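Local coordinates for protein beta-1,3-xylanase (Alcaligenes sp., PDB 2COV) that probably serves its parent enzyme as a family 31 carbohydrate-binding module, a beta-rich domain with affinity for beta-1,3-xylan, at residues 12-17 / 84-89; 21-26 / 59-64; 34-39 / 72-77. All coordinates share one frame; numbering follows the deposited sequence.

Contact 1 (12-17 / 84-89) is core: strands 13-19 and 80-89, the end strands within this chain, face each other across the interior and meet without a backbone ladder, by aromatic and aliphatic packing and one bond from Arg86 to a main-chain carbonyl. Contact 2 (21-26 / 59-64) and contact 3 (34-39 / 72-77) are partly buried backbone ladders between neighbouring strands, on opposite sides of the chain's centre, about 22 Å apart between centres. Contact 2 runs out into solvent with polar side chains and a water; contact 3 ends in a loop gathered by a carboxylate. Strands 13-19 and 22-28 are neighbours, joining contacts 1 and 2, whereas Val39 of contact 3 packs against Val25 and Phe59 of contact 2.

Contact 1: 12-17 / 84-89; sequences DFNFNY and LDRNIT
The Phe13 ring carries the aliphatic part of Arg86 on one face, with CG 4.0 Å from the ring centroid in a CH-pi contact set off toward the rim. Near the plane of the same ring, at its edge, lies Asp85 C, while Leu84 O comes in obliquely, 3.6 Å from Phe13 CE1. Phe15 and Ile88 reach toward each other tip to tip: Ile88 CD1 sits over one face of the Phe15 ring, 4.3 Å from its centroid, and Thr89 O approaches Phe15 CZ to 3.4 Å. The guanidinium of Arg86 has its own covered face, since Ile88 CG2 of the same strand stands 3.7 Å above its centre.

Arginine suits this place because one side chain does two jobs. Its methylenes slide past the Phe13 ring, and a bend at chi3 (-68°) places NE out of line with them. NH1 then donates to Phe13 O, 2.8 Å away, in the planes of both the carbonyl and, nearly, the guanidinium, with 152° at the hydrogen. The bond satisfies a carbonyl of an outermost strand.

The axes of the short strands 13-17 and 84-89 approach to 8.7 Å and cross at -42°, the spacing and tilt of layers facing each other in a beta sandwich, consistent with the immunoglobulin-like E-set fold. Strand 22-28 flanks the first by backbone bonds and strand 66-75 the second, lending Leu69 to the packing on Phe13 and Ile88; Leu84 to Arg86 also extend into an antiparallel ladder with a strand of a neighbouring subunit, another copy of this protein.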
loop_
_atom_site.group_PDB
_atom_site.type_symbol
_atom_site.label_atom_id
_atom_site.label_comp_id
_atom_site.label_asym_id
_atom_site.label_seq_id
_atom_site.Cartn_x
_atom_site.Cartn_y
_atom_site.Cartn_z
ATOM N N ASP A 12 22.931 -7.986 -4.374
ATOM C CA ASP A 12 22.876 -7.384 -3.040
ATOM C C ASP A 12 21.630 -7.725 -2.246
ATOM O O ASP A 12 21.692 -7.696 -1.028
ATOM C CB ASP A 12 22.960 -5.881 -3.202
ATOM C CG ASP A 12 24.350 -5.369 -3.578
ATOM O OD1 ASP A 12 25.358 -6.012 -3.231
ATOM O OD2 ASP A 12 24.349 -4.259 -4.127
ATOM N N PHE A 13 20.540 -8.054 -2.897
ATOM C CA PHE A 13 19.278 -8.440 -2.293
ATOM C C PHE A 13 19.146 -9.932 -2.499
ATOM O O PHE A 13 19.004 -10.380 -3.641
ATOM C CB PHE A 13 18.154 -7.682 -3.010
ATOM C CG PHE A 13 16.798 -7.795 -2.369
ATOM C CD1 PHE A 13 15.682 -7.363 -3.077
ATOM C CD2 PHE A 13 16.579 -8.348 -1.108
ATOM C CE1 PHE A 13 14.426 -7.429 -2.576
ATOM C CE2 PHE A 13 15.315 -8.398 -0.571
ATOM C CZ PHE A 13 14.248 -7.946 -1.313
ATOM N N ASN A 14 19.290 -10.730 -1.452
ATOM C CA ASN A 14 19.424 -12.161 -1.675
ATOM C C ASN A 14 19.086 -12.932 -0.393
ATOM O O ASN A 14 18.522 -12.408 0.555
ATOM C CB ASN A 14 20.860 -12.391 -2.175
ATOM C CG ASN A 14 21.021 -13.413 -3.227
ATOM O OD1 ASN A 14 21.960 -13.200 -4.086
ATOM N ND2 ASN A 14 20.248 -14.403 -3.250
ATOM N N PHE A 15 19.373 -14.226 -0.440
ATOM C CA PHE A 15 19.141 -15.115 0.705
ATOM C C PHE A 15 20.221 -16.140 0.846
ATOM O O PHE A 15 20.924 -16.475 -0.101
ATOM C CB PHE A 15 17.787 -15.795 0.631
ATOM C CG PHE A 15 17.722 -16.831 -0.440
ATOM C CD1 PHE A 15 17.410 -16.512 -1.730
ATOM C CD2 PHE A 15 18.022 -18.179 -0.151
ATOM C CE1 PHE A 15 17.378 -17.487 -2.738
ATOM C CE2 PHE A 15 18.010 -19.137 -1.162
ATOM C CZ PHE A 15 17.632 -18.829 -2.441
ATOM N N ASN A 16 20.371 -16.625 2.095
ATOM C CA ASN A 16 21.159 -17.764 2.428
ATOM C C ASN A 16 20.316 -18.896 2.956
ATOM O O ASN A 16 19.385 -18.700 3.750
ATOM C CB ASN A 16 22.141 -17.434 3.572
ATOM C CG ASN A 16 23.148 -16.375 3.207
ATOM O OD1 ASN A 16 23.829 -16.484 2.179
ATOM N ND2 ASN A 16 23.290 -15.363 4.066
ATOM N N TYR A 17 20.641 -20.113 2.536
ATOM C CA TYR A 17 20.196 -21.288 3.244
ATOM C C TYR A 17 20.866 -21.349 4.649
ATOM O O TYR A 17 22.059 -21.202 4.741
ATOM C CB TYR A 17 20.544 -22.519 2.401
ATOM C CG TYR A 17 20.427 -23.853 3.093
ATOM C CD1 TYR A 17 21.499 -24.412 3.801
ATOM C CD2 TYR A 17 19.268 -24.594 3.008
ATOM C CE1 TYR A 17 21.383 -25.667 4.398
ATOM C CE2 TYR A 17 19.174 -25.861 3.596
ATOM C CZ TYR A 17 20.201 -26.348 4.272
ATOM O OH TYR A 17 20.140 -27.640 4.861
ATOM N N LEU A 84 11.872 -2.644 -1.643
ATOM C CA LEU A 84 12.311 -3.533 -2.707
ATOM C C LEU A 84 11.671 -4.898 -2.572
ATOM O O LEU A 84 11.687 -5.418 -1.468
ATOM C CB LEU A 84 13.843 -3.713 -2.718
ATOM C CG LEU A 84 14.710 -2.487 -2.892
ATOM C CD1 LEU A 84 15.018 -1.892 -1.533
ATOM C CD2 LEU A 84 16.032 -2.817 -3.458
ATOM N N ASP A 85 11.144 -5.444 -3.676
ATOM C CA ASP A 85 10.594 -6.782 -3.674
ATOM C C ASP A 85 11.277 -7.624 -4.706
ATOM O O ASP A 85 11.496 -7.152 -5.818
ATOM C CB ASP A 85 9.075 -6.764 -3.958
ATOM C CG ASP A 85 8.228 -5.857 -3.016
ATOM O OD1 ASP A 85 8.256 -6.100 -1.831
ATOM O OD2 ASP A 85 7.537 -4.857 -3.486
ATOM N N ARG A 86 11.498 -8.903 -4.408
ATOM C CA ARG A 86 11.889 -9.868 -5.469
ATOM C C ARG A 86 11.377 -11.239 -5.120
ATOM O O ARG A 86 11.418 -11.634 -3.958
ATOM C CB ARG A 86 13.366 -9.845 -5.660
ATOM C CG ARG A 86 14.203 -10.512 -4.618
ATOM C CD ARG A 86 15.735 -10.576 -4.975
ATOM N NE ARG A 86 15.909 -11.495 -6.127
ATOM C CZ ARG A 86 16.982 -12.275 -6.303
ATOM N NH1 ARG A 86 18.051 -12.262 -5.520
ATOM N NH2 ARG A 86 17.029 -13.090 -7.349
ATOM N N ASN A 87 11.026 -12.017 -6.121
ATOM C CA ASN A 87 10.619 -13.423 -5.910
ATOM C C ASN A 87 11.770 -14.353 -6.097
ATOM O O ASN A 87 12.586 -14.197 -7.028
ATOM C CB ASN A 87 9.519 -13.823 -6.911
ATOM C CG ASN A 87 8.250 -13.061 -6.776
ATOM O OD1 ASN A 87 7.961 -12.488 -5.739
ATOM N ND2 ASN A 87 7.444 -13.093 -7.876
ATOM N N ILE A 88 11.841 -15.359 -5.223
ATOM C CA ILE A 88 12.890 -16.374 -5.239
ATOM C C ILE A 88 12.288 -17.766 -4.983
ATOM O O ILE A 88 11.164 -17.898 -4.514
ATOM C CB ILE A 88 14.066 -16.082 -4.221
ATOM C CG1 ILE A 88 13.587 -16.090 -2.778
ATOM C CG2 ILE A 88 14.716 -14.775 -4.560
ATOM C CD1 ILE A 88 13.502 -17.492 -2.089
ATOM N N THR A 89 13.060 -18.753 -5.360
ATOM C CA THR A 89 12.842 -20.134 -4.912
ATOM C C THR A 89 13.872 -20.512 -3.858
ATOM O O THR A 89 15.045 -20.271 -4.057
ATOM C CB THR A 89 12.911 -21.073 -6.112
ATOM O OG1 THR A 89 11.912 -20.710 -7.078
ATOM C CG2 THR A 89 12.715 -22.555 -5.687
#

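Contact 2: 21-26 / 59-64; sequences QEIEVY and FNAVLG
Ile23 and Phe59 form a hydrogen-bonded antiparallel pair where strands 22-28 and 54-60 run side by side, neighbours in the positions expected of strands B and E, consistent with an immunoglobulin-like sandwich. Their side chains leave the same face of the sheet, the one turned to the interior. CG1 of Ile23 is anti to its backbone N (chi1 -172°); CG2, between N and the carbonyl carbon, makes the contact, lying 3.6 Å from Ala61 CB and 4.0 Å from Phe59 CB. A methyl-sized residue fits at Ala61, which also touches Phe90.

The Phe59 ring and Val25 cross obliquely. Val25 CG2 is 3.9 Å from Phe59 CD1, neither over the face nor at the edge, while Ile23 O lies near the ring plane at its edge. Branched Val25 and Ile23 suit extended backbone and, with Phe59, give the interior face apolar bulk; Val39 and Leu41 of strand 37-41 meet them from across the sandwich.

Two backbone bonds fix the pair, Ile23 N to Phe59 O at 3.0 Å and Phe59 N to Ile23 O at 2.9 Å, each nearly in line with its carbonyl. One step on, the ladder distorts as the chain leaves strand 54-60: Ala61 N still reaches Gln21 O, at 3.1 Å, but stands well above that carbonyl's plane (64°).

Glu22 and Asn60, a non-hydrogen-bonded pair, project from the other face, where polar side chains can meet solvent. A water donates to Glu22 OE1 at 2.9 Å and, weakly, to Asn60 OD1 at 3.5 Å.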
loop_
_atom_site.group_PDB
_atom_site.type_symbol
_atom_site.label_atom_id
_atom_site.label_comp_id
_atom_site.label_asym_id
_atom_site.label_seq_id
_atom_site.Cartn_x
_atom_site.Cartn_y
_atom_site.Cartn_z
ATOM N N GLN A 21 14.859 -25.889 7.251
ATOM C CA GLN A 21 13.603 -25.177 7.485
ATOM C C GLN A 21 13.828 -23.696 7.806
ATOM O O GLN A 21 12.946 -23.089 8.322
ATOM C CB GLN A 21 12.755 -25.805 8.548
ATOM C CG GLN A 21 13.497 -25.724 9.889
ATOM C CD GLN A 21 14.208 -27.002 10.138
ATOM O OE1 GLN A 21 15.458 -27.030 10.181
ATOM N NE2 GLN A 21 13.421 -28.113 10.224
ATOM N N GLU A 22 14.996 -23.149 7.499
ATOM C CA GLU A 22 15.275 -21.733 7.788
ATOM C C GLU A 22 16.047 -21.069 6.631
ATOM O O GLU A 22 17.062 -21.570 6.142
ATOM C CB GLU A 22 16.089 -21.560 9.086
ATOM C CG GLU A 22 15.225 -21.648 10.407
ATOM C CD GLU A 22 15.929 -21.093 11.626
ATOM O OE1 GLU A 22 15.146 -20.822 12.596
ATOM O OE2 GLU A 22 17.208 -20.955 11.580
ATOM N N ILE A 23 15.561 -19.893 6.260
ATOM C CA ILE A 23 16.143 -19.029 5.226
ATOM C C ILE A 23 16.541 -17.716 5.893
ATOM O O ILE A 23 15.805 -17.234 6.719
ATOM C CB ILE A 23 15.123 -18.783 4.081
ATOM C CG1 ILE A 23 15.777 -18.049 2.910
ATOM C CG2 ILE A 23 13.896 -18.043 4.574
ATOM C CD1 ILE A 23 14.825 -17.857 1.761
ATOM N N GLU A 24 17.725 -17.188 5.546
ATOM C CA GLU A 24 18.097 -15.840 5.979
ATOM C C GLU A 24 17.934 -14.967 4.740
ATOM O O GLU A 24 18.570 -15.188 3.731
ATOM C CB GLU A 24 19.545 -15.835 6.452
ATOM C CG GLU A 24 20.005 -14.404 6.835
ATOM C CD GLU A 24 21.413 -14.326 7.325
ATOM O OE1 GLU A 24 22.308 -14.653 6.556
ATOM O OE2 GLU A 24 21.633 -13.873 8.424
ATOM N N VAL A 25 17.173 -13.926 4.893
ATOM C CA VAL A 25 16.951 -12.919 3.841
ATOM C C VAL A 25 17.814 -11.742 4.177
ATOM O O VAL A 25 17.923 -11.346 5.338
ATOM C CB VAL A 25 15.474 -12.523 3.762
ATOM C CG1 VAL A 25 15.246 -11.450 2.730
ATOM C CG2 VAL A 25 14.583 -13.766 3.502
ATOM N N TYR A 26 18.501 -11.174 3.215
ATOM C CA TYR A 26 19.355 -10.028 3.484
ATOM C C TYR A 26 19.421 -9.061 2.318
ATOM O O TYR A 26 19.125 -9.349 1.184
ATOM C CB TYR A 26 20.761 -10.486 3.845
ATOM C CG TYR A 26 21.540 -11.145 2.704
ATOM C CD1 TYR A 26 22.259 -10.392 1.799
ATOM C CD2 TYR A 26 21.599 -12.538 2.569
ATOM C CE1 TYR A 26 22.980 -10.986 0.771
ATOM C CE2 TYR A 26 22.318 -13.109 1.562
ATOM C CZ TYR A 26 22.995 -12.363 0.654
ATOM O OH TYR A 26 23.744 -12.980 -0.353
ATOM N N PHE A 59 13.891 -16.710 8.842
ATOM C CA PHE A 59 12.484 -17.082 8.805
ATOM C C PHE A 59 12.363 -18.574 8.585
ATOM O O PHE A 59 13.256 -19.204 8.049
ATOM C CB PHE A 59 11.829 -16.419 7.567
ATOM C CG PHE A 59 11.912 -14.914 7.560
ATOM C CD1 PHE A 59 13.010 -14.289 7.053
ATOM C CD2 PHE A 59 10.907 -14.159 8.059
ATOM C CE1 PHE A 59 13.100 -12.904 7.077
ATOM C CE2 PHE A 59 10.960 -12.786 8.039
ATOM C CZ PHE A 59 12.076 -12.169 7.555
ATOM N N ASN A 60 11.220 -19.118 8.971
ATOM C CA ASN A 60 10.869 -20.484 8.589
ATOM C C ASN A 60 10.659 -20.538 7.081
ATOM O O ASN A 60 10.057 -19.608 6.521
ATOM C CB ASN A 60 9.578 -20.921 9.269
ATOM C CG ASN A 60 9.655 -20.903 10.775
ATOM O OD1 ASN A 60 10.635 -21.341 11.392
ATOM N ND2 ASN A 60 8.595 -20.395 11.368
ATOM N N ALA A 61 11.065 -21.598 6.437
ATOM C CA ALA A 61 10.826 -21.791 5.003
ATOM C C ALA A 61 10.890 -23.261 4.657
ATOM O O ALA A 61 11.331 -24.098 5.451
ATOM C CB ALA A 61 11.835 -21.012 4.169
ATOM N N VAL A 62 10.519 -23.579 3.426
ATOM C CA VAL A 62 10.511 -24.971 2.933
ATOM C C VAL A 62 11.282 -24.995 1.628
ATOM O O VAL A 62 10.973 -24.249 0.715
ATOM C CB VAL A 62 9.090 -25.453 2.712
ATOM C CG1 VAL A 62 9.071 -26.841 2.051
ATOM C CG2 VAL A 62 8.367 -25.463 4.005
ATOM N N LEU A 63 12.304 -25.816 1.541
ATOM C CA LEU A 63 13.081 -25.953 0.325
ATOM C C LEU A 63 12.195 -26.249 -0.882
ATOM O O LEU A 63 11.328 -27.127 -0.806
ATOM C CB LEU A 63 14.151 -27.033 0.454
ATOM C CG LEU A 63 15.370 -26.664 1.258
ATOM C CD1 LEU A 63 16.101 -27.971 1.615
ATOM C CD2 LEU A 63 16.223 -25.684 0.476
ATOM N N GLY A 64 12.439 -25.519 -1.996
ATOM C CA GLY A 64 11.702 -25.688 -3.232
ATOM C C GLY A 64 10.466 -24.878 -3.345
ATOM O O GLY A 64 9.876 -24.868 -4.431
HETATM O O HOH W 1 13.077 -18.897 11.799
#

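Contact 3: 34-39 / 72-77; sequences AGWNYV and KVEDRY
Trp36 and Glu74 are brought together by their first torsions: CG of Trp36 stands between its backbone N and carbonyl carbon (chi1 57°), whereas CG of Glu74 is anti to its backbone N (chi1 -167°). The two side chains cross at about a right angle. Glu74 CB lies 3.4 Å from the centroid of the indole's five-membered ring, over its face, and Lys72 CB meets the edge in plane, with Trp36 CZ3 at 3.9 Å.

Glu74 bends at chi2, and its carboxylate lies against loop 33-35. OE1 accepts from Gly35 N at 2.9 Å, almost straight (170°) and on the anti side; Ser33 OG also bonds to OE1, and Gly78 N to OE2. Glutamate thus has methylenes to lie on the indole and oxygens to gather loop N-H groups. Ala34 N bonds to Glu74 O at 2.9 Å, while Ala34 CB touches Val73 CG2 at 3.7 Å.

Trp36 NE1 bonds to Tyr38 OH of a neighbouring subunit, and Tyr38 OH to Trp36 NE1 of that subunit. Further along the strands, Tyr38 and Lys72 exchange two backbone bonds, and Glu74 N reaches Trp36 O: an antiparallel ladder between adjacent strands, consistent with C-F pairing in immunoglobulin-like sandwiches.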
loop_
_atom_site.group_PDB
_atom_site.type_symbol
_atom_site.label_atom_id
_atom_site.label_comp_id
_atom_site.label_asym_id
_atom_site.label_seq_id
_atom_site.Cartn_x
_atom_site.Cartn_y
_atom_site.Cartn_z
ATOM N N ALA A 34 18.751 4.635 7.140
ATOM C CA ALA A 34 18.421 3.378 7.753
ATOM C C ALA A 34 18.177 3.492 9.247
ATOM O O ALA A 34 18.570 2.642 10.038
ATOM C CB ALA A 34 19.393 2.302 7.390
ATOM N N GLY A 35 17.400 4.508 9.669
ATOM C CA GLY A 35 16.961 4.569 11.069
ATOM C C GLY A 35 16.102 3.423 11.496
ATOM O O GLY A 35 16.037 3.086 12.664
ATOM N N TRP A 36 15.359 2.882 10.549
ATOM C CA TRP A 36 14.630 1.615 10.695
ATOM C C TRP A 36 14.808 0.805 9.412
ATOM O O TRP A 36 15.184 1.358 8.353
ATOM C CB TRP A 36 13.128 1.807 11.057
ATOM C CG TRP A 36 12.375 2.644 10.058
ATOM C CD1 TRP A 36 12.118 3.972 10.139
ATOM C CD2 TRP A 36 11.831 2.240 8.769
ATOM N NE1 TRP A 36 11.473 4.428 9.065
ATOM C CE2 TRP A 36 11.275 3.383 8.191
ATOM C CE3 TRP A 36 11.760 1.033 8.104
ATOM C CZ2 TRP A 36 10.701 3.349 6.940
ATOM C CZ3 TRP A 36 11.165 0.995 6.851
ATOM C CH2 TRP A 36 10.685 2.146 6.253
ATOM N N ASN A 37 14.570 -0.518 9.530
ATOM C CA ASN A 37 14.564 -1.413 8.364
ATOM C C ASN A 37 13.749 -2.632 8.671
ATOM O O ASN A 37 13.724 -3.090 9.816
ATOM C CB ASN A 37 16.001 -1.799 7.950
ATOM C CG ASN A 37 16.585 -2.901 8.822
ATOM O OD1 ASN A 37 16.506 -4.066 8.446
ATOM N ND2 ASN A 37 17.133 -2.540 10.010
ATOM N N TYR A 38 13.120 -3.185 7.648
ATOM C CA TYR A 38 12.412 -4.458 7.761
ATOM C C TYR A 38 12.855 -5.390 6.658
ATOM O O TYR A 38 12.992 -4.976 5.524
ATOM C CB TYR A 38 10.898 -4.302 7.710
ATOM C CG TYR A 38 10.309 -3.635 8.932
ATOM C CD1 TYR A 38 10.219 -2.276 9.024
ATOM C CD2 TYR A 38 9.865 -4.385 9.999
ATOM C CE1 TYR A 38 9.768 -1.660 10.174
ATOM C CE2 TYR A 38 9.391 -3.820 11.128
ATOM C CZ TYR A 38 9.371 -2.462 11.235
ATOM O OH TYR A 38 8.913 -1.853 12.384
ATOM N N VAL A 39 13.014 -6.645 7.051
ATOM C CA VAL A 39 13.212 -7.735 6.130
ATOM C C VAL A 39 11.963 -8.598 6.219
ATOM O O VAL A 39 11.509 -8.901 7.293
ATOM C CB VAL A 39 14.471 -8.506 6.567
ATOM C CG1 VAL A 39 14.687 -9.611 5.647
ATOM C CG2 VAL A 39 15.705 -7.581 6.628
ATOM N N LYS A 72 12.520 -3.219 3.300
ATOM C CA LYS A 72 12.037 -1.867 3.515
ATOM C C LYS A 72 13.028 -1.098 4.359
ATOM O O LYS A 72 13.477 -1.596 5.368
ATOM C CB LYS A 72 10.682 -1.852 4.252
ATOM C CG LYS A 72 9.671 -2.837 3.815
ATOM C CD LYS A 72 8.346 -2.660 4.494
ATOM C CE LYS A 72 7.325 -3.698 4.080
ATOM N NZ LYS A 72 6.030 -3.534 4.774
ATOM N N VAL A 73 13.369 0.107 3.940
ATOM C CA VAL A 73 14.386 0.835 4.643
ATOM C C VAL A 73 14.128 2.307 4.719
ATOM O O VAL A 73 13.739 2.932 3.723
ATOM C CB VAL A 73 15.787 0.509 4.044
ATOM C CG1 VAL A 73 15.980 0.993 2.586
ATOM C CG2 VAL A 73 16.904 1.053 4.942
ATOM N N GLU A 74 14.347 2.891 5.886
ATOM C CA GLU A 74 14.301 4.352 6.108
ATOM C C GLU A 74 15.409 4.995 5.332
ATOM O O GLU A 74 16.512 4.505 5.257
ATOM C CB GLU A 74 14.493 4.579 7.608
ATOM C CG GLU A 74 14.186 5.954 8.079
ATOM C CD GLU A 74 15.284 6.985 7.836
ATOM O OE1 GLU A 74 16.487 6.722 8.074
ATOM O OE2 GLU A 74 14.892 8.132 7.429
ATOM N N ASP A 75 15.123 6.139 4.660
ATOM C CA ASP A 75 16.133 6.808 3.859
ATOM C C ASP A 75 15.937 8.291 3.897
ATOM O O ASP A 75 14.889 8.794 4.256
ATOM C CB ASP A 75 16.086 6.312 2.360
ATOM C CG ASP A 75 17.565 6.563 1.663
ATOM O OD1 ASP A 75 17.562 6.466 0.538
ATOM O OD2 ASP A 75 18.544 6.904 2.380
ATOM N N ARG A 76 17.008 9.002 3.594
ATOM C CA ARG A 76 16.935 10.481 3.409
ATOM C C ARG A 76 16.768 11.167 4.757
ATOM O O ARG A 76 16.220 12.257 4.838
ATOM C CB ARG A 76 15.769 10.900 2.431
ATOM C CG ARG A 76 15.505 10.051 1.140
ATOM C CD ARG A 76 16.337 10.599 0.174
ATOM N NE ARG A 76 16.483 9.961 -1.132
ATOM C CZ ARG A 76 17.338 10.595 -1.981
ATOM N NH1 ARG A 76 17.612 10.129 -3.138
ATOM N NH2 ARG A 76 17.830 11.834 -1.663
ATOM N N TYR A 77 17.222 10.536 5.836
ATOM C CA TYR A 77 17.319 11.217 7.144
ATOM C C TYR A 77 15.959 11.741 7.594
ATOM O O TYR A 77 15.780 12.910 7.940
ATOM C CB TYR A 77 18.403 12.314 7.161
ATOM C CG TYR A 77 19.756 11.756 6.820
ATOM C CD1 TYR A 77 20.209 11.797 5.513
ATOM C CD2 TYR A 77 20.589 11.175 7.777
ATOM C CE1 TYR A 77 21.444 11.199 5.118
ATOM C CE2 TYR A 77 21.859 10.575 7.358
ATOM C CZ TYR A 77 22.221 10.603 6.043
ATOM O OH TYR A 77 23.451 10.000 5.672
#